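30S ribosomal protein S6 (Thermotoga maritima, PDB 1VMB) probably binds 16S ribosomal RNA together with protein bS18, as a structural constituent of the small ribosomal subunit. Local coordinates at residues R42-I47 with E92-Y97; K17-Y21 with L114-E118. All coordinates share one frame; numbering follows the deposited sequence.

Contact 1 (R42-I47 with E92-Y97)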
loop_
_atom_site.group_PDB
_atom_site.type_symbol
_atom_site.label_atom_id
_atom_site.label_comp_id
_atom_site.label_asym_id
_atom_site.label_seq_id
_atom_site.Cartn_x
_atom_site.Cartn_y
_atom_site.Cartn_z
ATOM N N ARG A 42 2.624 5.770 -8.642
ATOM C CA ARG A 42 3.679 4.821 -8.967
ATOM C C ARG A 42 3.406 3.496 -8.273
ATOM O O ARG A 42 3.540 2.433 -8.887
ATOM C CB ARG A 42 5.041 5.336 -8.555
ATOM C CG ARG A 42 5.469 6.496 -9.378
ATOM C CD ARG A 42 6.888 6.895 -9.001
ATOM N NE ARG A 42 7.393 8.018 -9.787
ATOM C CZ ARG A 42 7.375 9.248 -9.305
ATOM N NH1 ARG A 42 6.868 9.486 -8.069
ATOM N NH2 ARG A 42 7.844 10.242 -10.004
ATOM N N VAL A 43 2.986 3.561 -7.006
ATOM C CA VAL A 43 2.635 2.312 -6.306
ATOM C C VAL A 43 1.518 1.574 -7.028
ATOM O O VAL A 43 1.608 0.346 -7.197
ATOM C CB VAL A 43 2.358 2.550 -4.780
ATOM C CG1 VAL A 43 1.877 1.298 -4.137
ATOM C CG2 VAL A 43 3.610 3.057 -4.028
ATOM N N LYS A 44 0.464 2.272 -7.422
ATOM C CA LYS A 44 -0.636 1.646 -8.161
ATOM C C LYS A 44 -0.094 0.940 -9.376
ATOM O O LYS A 44 -0.486 -0.170 -9.652
ATOM C CB LYS A 44 -1.690 2.653 -8.590
ATOM C CG LYS A 44 -2.483 3.145 -7.398
ATOM C CD LYS A 44 -3.110 4.511 -7.635
ATOM C CE LYS A 44 -4.108 4.470 -8.715
ATOM N NZ LYS A 44 -4.958 5.746 -8.900
ATOM N N LYS A 45 0.754 1.620 -10.153
ATOM C CA LYS A 45 1.300 1.026 -11.366
ATOM C C LYS A 45 2.196 -0.188 -11.096
ATOM O O LYS A 45 2.190 -1.200 -11.856
ATOM C CB LYS A 45 2.067 2.084 -12.159
ATOM C CG LYS A 45 1.151 3.032 -12.976
ATOM C CD LYS A 45 0.408 2.288 -14.038
ATOM C CE LYS A 45 -0.336 3.195 -14.910
ATOM N NZ LYS A 45 -0.886 2.504 -16.116
ATOM N N ILE A 46 2.949 -0.147 -10.009
ATOM C CA ILE A 46 3.737 -1.328 -9.609
ATOM C C ILE A 46 2.817 -2.547 -9.325
ATOM O O ILE A 46 3.089 -3.671 -9.790
ATOM C CB ILE A 46 4.615 -1.045 -8.390
ATOM C CG1 ILE A 46 5.704 -0.026 -8.758
ATOM C CG2 ILE A 46 5.209 -2.318 -7.850
ATOM C CD1 ILE A 46 6.732 -0.542 -9.639
ATOM N N ILE A 47 1.762 -2.320 -8.553
ATOM C CA ILE A 47 0.770 -3.374 -8.311
ATOM C C ILE A 47 0.129 -3.867 -9.623
ATOM O O ILE A 47 0.048 -5.103 -9.855
ATOM C CB ILE A 47 -0.265 -2.923 -7.255
ATOM C CG1 ILE A 47 0.402 -2.721 -5.889
ATOM C CG2 ILE A 47 -1.438 -3.921 -7.146
ATOM C CD1 ILE A 47 -0.444 -1.860 -4.954
ATOM N N GLU A 92 7.622 -7.735 -6.052
ATOM C CA GLU A 92 7.696 -6.569 -6.910
ATOM C C GLU A 92 7.326 -5.309 -6.138
ATOM O O GLU A 92 7.910 -4.241 -6.307
ATOM C CB GLU A 92 6.812 -6.731 -8.160
ATOM C CG GLU A 92 7.246 -7.819 -9.084
ATOM C CD GLU A 92 8.501 -7.522 -9.883
ATOM O OE1 GLU A 92 9.016 -6.380 -9.878
ATOM O OE2 GLU A 92 8.952 -8.460 -10.542
ATOM N N LEU A 93 6.319 -5.424 -5.293
ATOM C CA LEU A 93 5.897 -4.286 -4.494
ATOM C C LEU A 93 6.869 -4.020 -3.375
ATOM O O LEU A 93 7.318 -2.888 -3.181
ATOM C CB LEU A 93 4.505 -4.534 -3.972
ATOM C CG LEU A 93 3.918 -3.484 -3.030
ATOM C CD1 LEU A 93 3.745 -2.156 -3.717
ATOM C CD2 LEU A 93 2.573 -3.947 -2.483
ATOM N N GLU A 94 7.270 -5.064 -2.681
ATOM C CA GLU A 94 8.245 -4.911 -1.631
ATOM C C GLU A 94 9.517 -4.270 -2.103
ATOM O O GLU A 94 10.067 -3.349 -1.461
ATOM C CB GLU A 94 8.513 -6.288 -1.055
ATOM C CG GLU A 94 9.603 -6.309 -0.017
ATOM C CD GLU A 94 9.213 -5.718 1.319
ATOM O OE1 GLU A 94 8.004 -5.512 1.571
ATOM O OE2 GLU A 94 10.164 -5.498 2.120
ATOM N N ASN A 95 9.995 -4.723 -3.255
ATOM C CA ASN A 95 11.232 -4.172 -3.844
ATOM C C ASN A 95 11.105 -2.721 -4.272
ATOM O O ASN A 95 12.062 -1.947 -4.123
ATOM C CB ASN A 95 11.719 -5.053 -4.975
ATOM C CG ASN A 95 12.303 -6.353 -4.466
ATOM O OD1 ASN A 95 12.489 -6.538 -3.259
ATOM N ND2 ASN A 95 12.591 -7.253 -5.371
ATOM N N PHE A 96 9.955 -2.296 -4.784
ATOM C CA PHE A 96 9.713 -0.848 -5.035
ATOM C C PHE A 96 9.868 -0.055 -3.735
ATOM O O PHE A 96 10.568 0.950 -3.661
ATOM C CB PHE A 96 8.310 -0.586 -5.630
ATOM C CG PHE A 96 8.027 0.874 -5.798
ATOM C CD1 PHE A 96 8.589 1.517 -6.822
ATOM C CD2 PHE A 96 7.217 1.559 -4.892
ATOM C CE1 PHE A 96 8.370 2.886 -6.989
ATOM C CE2 PHE A 96 7.030 2.953 -5.031
ATOM C CZ PHE A 96 7.622 3.565 -6.095
ATOM N N TYR A 97 9.193 -0.506 -2.695
ATOM C CA TYR A 97 9.307 0.209 -1.406
ATOM C C TYR A 97 10.755 0.285 -0.905
ATOM O O TYR A 97 11.219 1.357 -0.459
ATOM C CB TYR A 97 8.440 -0.489 -0.346
ATOM C CG TYR A 97 6.941 -0.417 -0.498
ATOM C CD1 TYR A 97 6.283 0.762 -0.835
ATOM C CD2 TYR A 97 6.148 -1.518 -0.174
ATOM C CE1 TYR A 97 4.899 0.855 -0.936
ATOM C CE2 TYR A 97 4.735 -1.422 -0.245
ATOM C CZ TYR A 97 4.130 -0.258 -0.641
ATOM O OH TYR A 97 2.785 -0.182 -0.661
#
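Apolar side chains, with no hydrogen bond among them, join the two helices that lie on one face of the antiparallel sheet. V43, I46 and I47 of helix 33-51 meet L93, F96 and Y97 of helix 91-98. The short segments run roughly antiparallel, 151° between their directions and 9.7 Å between axes at closest approach, and the backbones come nearest where I46 faces L93.

F96 and I46 give the largest shares of the interface. F96 CG is anti to the backbone N (chi1 176°), which carries the ring across to the other helix, where I46 lies over one face: I46 CG1 stands 4.2 Å from the F96 ring centroid, a CH-pi contact. The far part of the ring reaches V43, whose CG2 comes within 3.6 Å of F96 CE2, and F96 CZ ends near CB of R42, whose long chain then leads away from the interface. The other branch of I46, CG2, turns to the backbone of helix 91-98 and rests 3.7 Å from E92 O.

Nearer the sheet, L93 CD1 rests against two aliphatic groups of the facing helix, 3.9 Å from V43 CG1 and 4.0 Å from I47 CG1. V43 thus divides its branches: CG1 meets L93 and also the hydroxyl end of Y97, while CG2 lies 4.0 Å from Y97 CE1 as well as against F96. The Y97 hydroxyl is buried but satisfied, by a hydrogen bond shared with S23 OG.

I46 and F96 form the outer, partly exposed layer, and V43, I47, L93 and Y97 the buried one. Beneath them V43 and I47 pack on I81 of strand 73-85, V43 also on F25 of strand 19-27, and Y97 on I103 and T108 of strand 103-110 while stacking with W106.

Contact 2 (K17-Y21 with L114-E118); sequences KERIY and LEKKE
I20 and E115 carry this contact through one hydrogen bond and a patch of aliphatic packing, where the first residues of strand 19-27 meet helix 112-122. In the polar part, the backbone N of I20 donates to E115 OE2 at 2.9 Å, with an angle of 163° at the hydrogen. The oxygen is met on its anti side, the N lying 27° out of the carboxylate plane. The E115 chain is extended beyond CG (chi2 175°), a shape that carries the carboxylate from the helix to the strand backbone. The same OE2 lies 3.2 Å from R19 CA and also pairs with R110 NE in a salt bridge, so a strand amide and a guanidinium share one buried oxygen. A glutamine in place of E115 would probably leave R110 without its charged mate, even if an amide oxygen still met I20 N.

In the apolar part, I20 points at the helix and slides past E115 in the opposite direction, I20 CG1 lying 3.7 Å from E115 CG. L114 crosses I20 at about a right angle: its CB is 3.9 Å from I20 CD1, and its CD1 is 4.0 Å from I20 CG2. Where the apolar patch ends, I20 CD1 touches E118 OE2 at 3.5 Å, an oxygen salt-bridged to R84 of strand 73-85.

The whole is plain strand-to-helix packing: the C-terminal helix, following edge strand 103-110 after a single residue, is tied back to the start of strand 19-27, one of the two inner strands and the neighbour of 103-110.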
loop_
_atom_site.group_PDB
_atom_site.type_symbol
_atom_site.label_atom_id
_atom_site.label_comp_id
_atom_site.label_asym_id
_atom_site.label_seq_id
_atom_site.Cartn_x
_atom_site.Cartn_y
_atom_site.Cartn_z
ATOM N N LYS A 17 -8.532 -19.522 -6.242
ATOM C CA LYS A 17 -9.056 -18.163 -6.570
ATOM C C LYS A 17 -7.985 -17.147 -6.196
ATOM O O LYS A 17 -6.858 -17.516 -5.792
ATOM C CB LYS A 17 -10.363 -17.871 -5.819
ATOM N N GLU A 18 -8.287 -15.871 -6.362
ATOM C CA GLU A 18 -7.257 -14.889 -6.065
ATOM C C GLU A 18 -7.290 -14.450 -4.573
ATOM O O GLU A 18 -8.303 -14.528 -3.835
ATOM C CB GLU A 18 -7.152 -13.728 -7.071
ATOM C CG GLU A 18 -8.383 -13.363 -7.895
ATOM C CD GLU A 18 -9.466 -12.729 -7.068
ATOM O OE1 GLU A 18 -9.130 -12.315 -5.932
ATOM O OE2 GLU A 18 -10.639 -12.640 -7.538
ATOM N N ARG A 19 -6.132 -14.015 -4.168
ATOM C CA ARG A 19 -5.870 -13.706 -2.780
ATOM C C ARG A 19 -6.025 -12.234 -2.640
ATOM O O ARG A 19 -5.741 -11.505 -3.603
ATOM C CB ARG A 19 -4.448 -14.150 -2.460
ATOM C CG ARG A 19 -4.238 -15.683 -2.575
ATOM C CD ARG A 19 -2.796 -16.108 -2.278
ATOM N NE ARG A 19 -2.631 -17.558 -2.386
ATOM C CZ ARG A 19 -1.474 -18.201 -2.200
ATOM N NH1 ARG A 19 -0.381 -17.527 -1.893
ATOM N NH2 ARG A 19 -1.427 -19.524 -2.282
ATOM N N ILE A 20 -6.417 -11.777 -1.446
ATOM C CA ILE A 20 -6.686 -10.370 -1.211
ATOM C C ILE A 20 -5.633 -9.810 -0.272
ATOM O O ILE A 20 -5.376 -10.399 0.767
ATOM C CB ILE A 20 -8.133 -10.176 -0.578
ATOM C CG1 ILE A 20 -9.238 -10.758 -1.453
ATOM C CG2 ILE A 20 -8.439 -8.708 -0.270
ATOM C CD1 ILE A 20 -10.592 -10.852 -0.777
ATOM N N TYR A 21 -5.062 -8.668 -0.636
ATOM C CA TYR A 21 -4.033 -7.992 0.159
ATOM C C TYR A 21 -4.337 -6.568 0.471
ATOM O O TYR A 21 -5.107 -5.936 -0.239
ATOM C CB TYR A 21 -2.736 -8.010 -0.653
ATOM C CG TYR A 21 -2.232 -9.410 -0.854
ATOM C CD1 TYR A 21 -2.659 -10.175 -1.959
ATOM C CD2 TYR A 21 -1.358 -9.988 0.033
ATOM C CE1 TYR A 21 -2.216 -11.476 -2.154
ATOM C CE2 TYR A 21 -0.928 -11.281 -0.150
ATOM C CZ TYR A 21 -1.352 -12.031 -1.237
ATOM O OH TYR A 21 -0.911 -13.352 -1.397
ATOM N N LEU A 114 -11.044 -10.969 4.665
ATOM C CA LEU A 114 -11.791 -10.540 3.462
ATOM C C LEU A 114 -12.046 -11.698 2.490
ATOM O O LEU A 114 -13.097 -11.781 1.868
ATOM C CB LEU A 114 -11.088 -9.357 2.785
ATOM C CG LEU A 114 -11.026 -8.120 3.633
ATOM C CD1 LEU A 114 -10.354 -7.018 2.854
ATOM C CD2 LEU A 114 -12.331 -7.690 4.128
ATOM N N GLU A 115 -11.074 -12.584 2.334
ATOM C CA GLU A 115 -11.296 -13.806 1.528
ATOM C C GLU A 115 -12.414 -14.646 2.104
ATOM O O GLU A 115 -13.323 -15.073 1.387
ATOM C CB GLU A 115 -9.979 -14.593 1.341
ATOM C CG GLU A 115 -8.857 -13.804 0.683
ATOM C CD GLU A 115 -7.547 -14.577 0.633
ATOM O OE1 GLU A 115 -7.574 -15.794 0.883
ATOM O OE2 GLU A 115 -6.495 -13.990 0.355
ATOM N N LYS A 116 -12.429 -14.820 3.423
ATOM C CA LYS A 116 -13.475 -15.584 4.084
ATOM C C LYS A 116 -14.838 -14.950 3.864
ATOM O O LYS A 116 -15.827 -15.643 3.529
ATOM C CB LYS A 116 -13.192 -15.686 5.582
ATOM C CG LYS A 116 -14.169 -16.566 6.324
ATOM C CD LYS A 116 -13.700 -16.908 7.724
ATOM C CE LYS A 116 -13.359 -15.653 8.483
ATOM N NZ LYS A 116 -13.301 -15.898 9.949
ATOM N N LYS A 117 -14.860 -13.621 3.994
ATOM C CA LYS A 117 -16.098 -12.837 3.834
ATOM C C LYS A 117 -16.685 -13.016 2.451
ATOM O O LYS A 117 -17.894 -13.202 2.309
ATOM C CB LYS A 117 -15.821 -11.352 4.067
ATOM C CG LYS A 117 -16.981 -10.428 3.724
ATOM C CD LYS A 117 -16.661 -9.025 4.209
ATOM C CE LYS A 117 -17.054 -7.929 3.184
ATOM N NZ LYS A 117 -16.153 -6.704 3.349
ATOM N N GLU A 118 -15.828 -12.989 1.446
ATOM C CA GLU A 118 -16.265 -13.139 0.058
ATOM C C GLU A 118 -16.830 -14.514 -0.182
ATOM O O GLU A 118 -17.864 -14.641 -0.835
ATOM C CB GLU A 118 -15.123 -12.855 -0.931
ATOM C CG GLU A 118 -14.881 -11.362 -1.089
ATOM C CD GLU A 118 -13.995 -10.969 -2.273
ATOM O OE1 GLU A 118 -13.764 -11.811 -3.181
ATOM O OE2 GLU A 118 -13.533 -9.796 -2.285
#

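Overall arrangement
The two contacts lie 20 Å apart between centres, with nearest atoms about 7 Å apart, and do not touch. Along the chain contact 1 is nested inside contact 2: residues 17-21, which run into strand 19-27, open contact 2 and lead to helix 33-51 of contact 1, while helix 91-98 of contact 1 is followed by strand 103-110 and helix 112-122 of contact 2. The shared element is the four-stranded antiparallel sheet. Contact 1 packs its two helices together on one face, near the centre of the chain, completing the ferredoxin-like core of S6; contact 2, its centre about 17 Å from that of the chain, joins the two ends of the modelled chain at one end of the sheet.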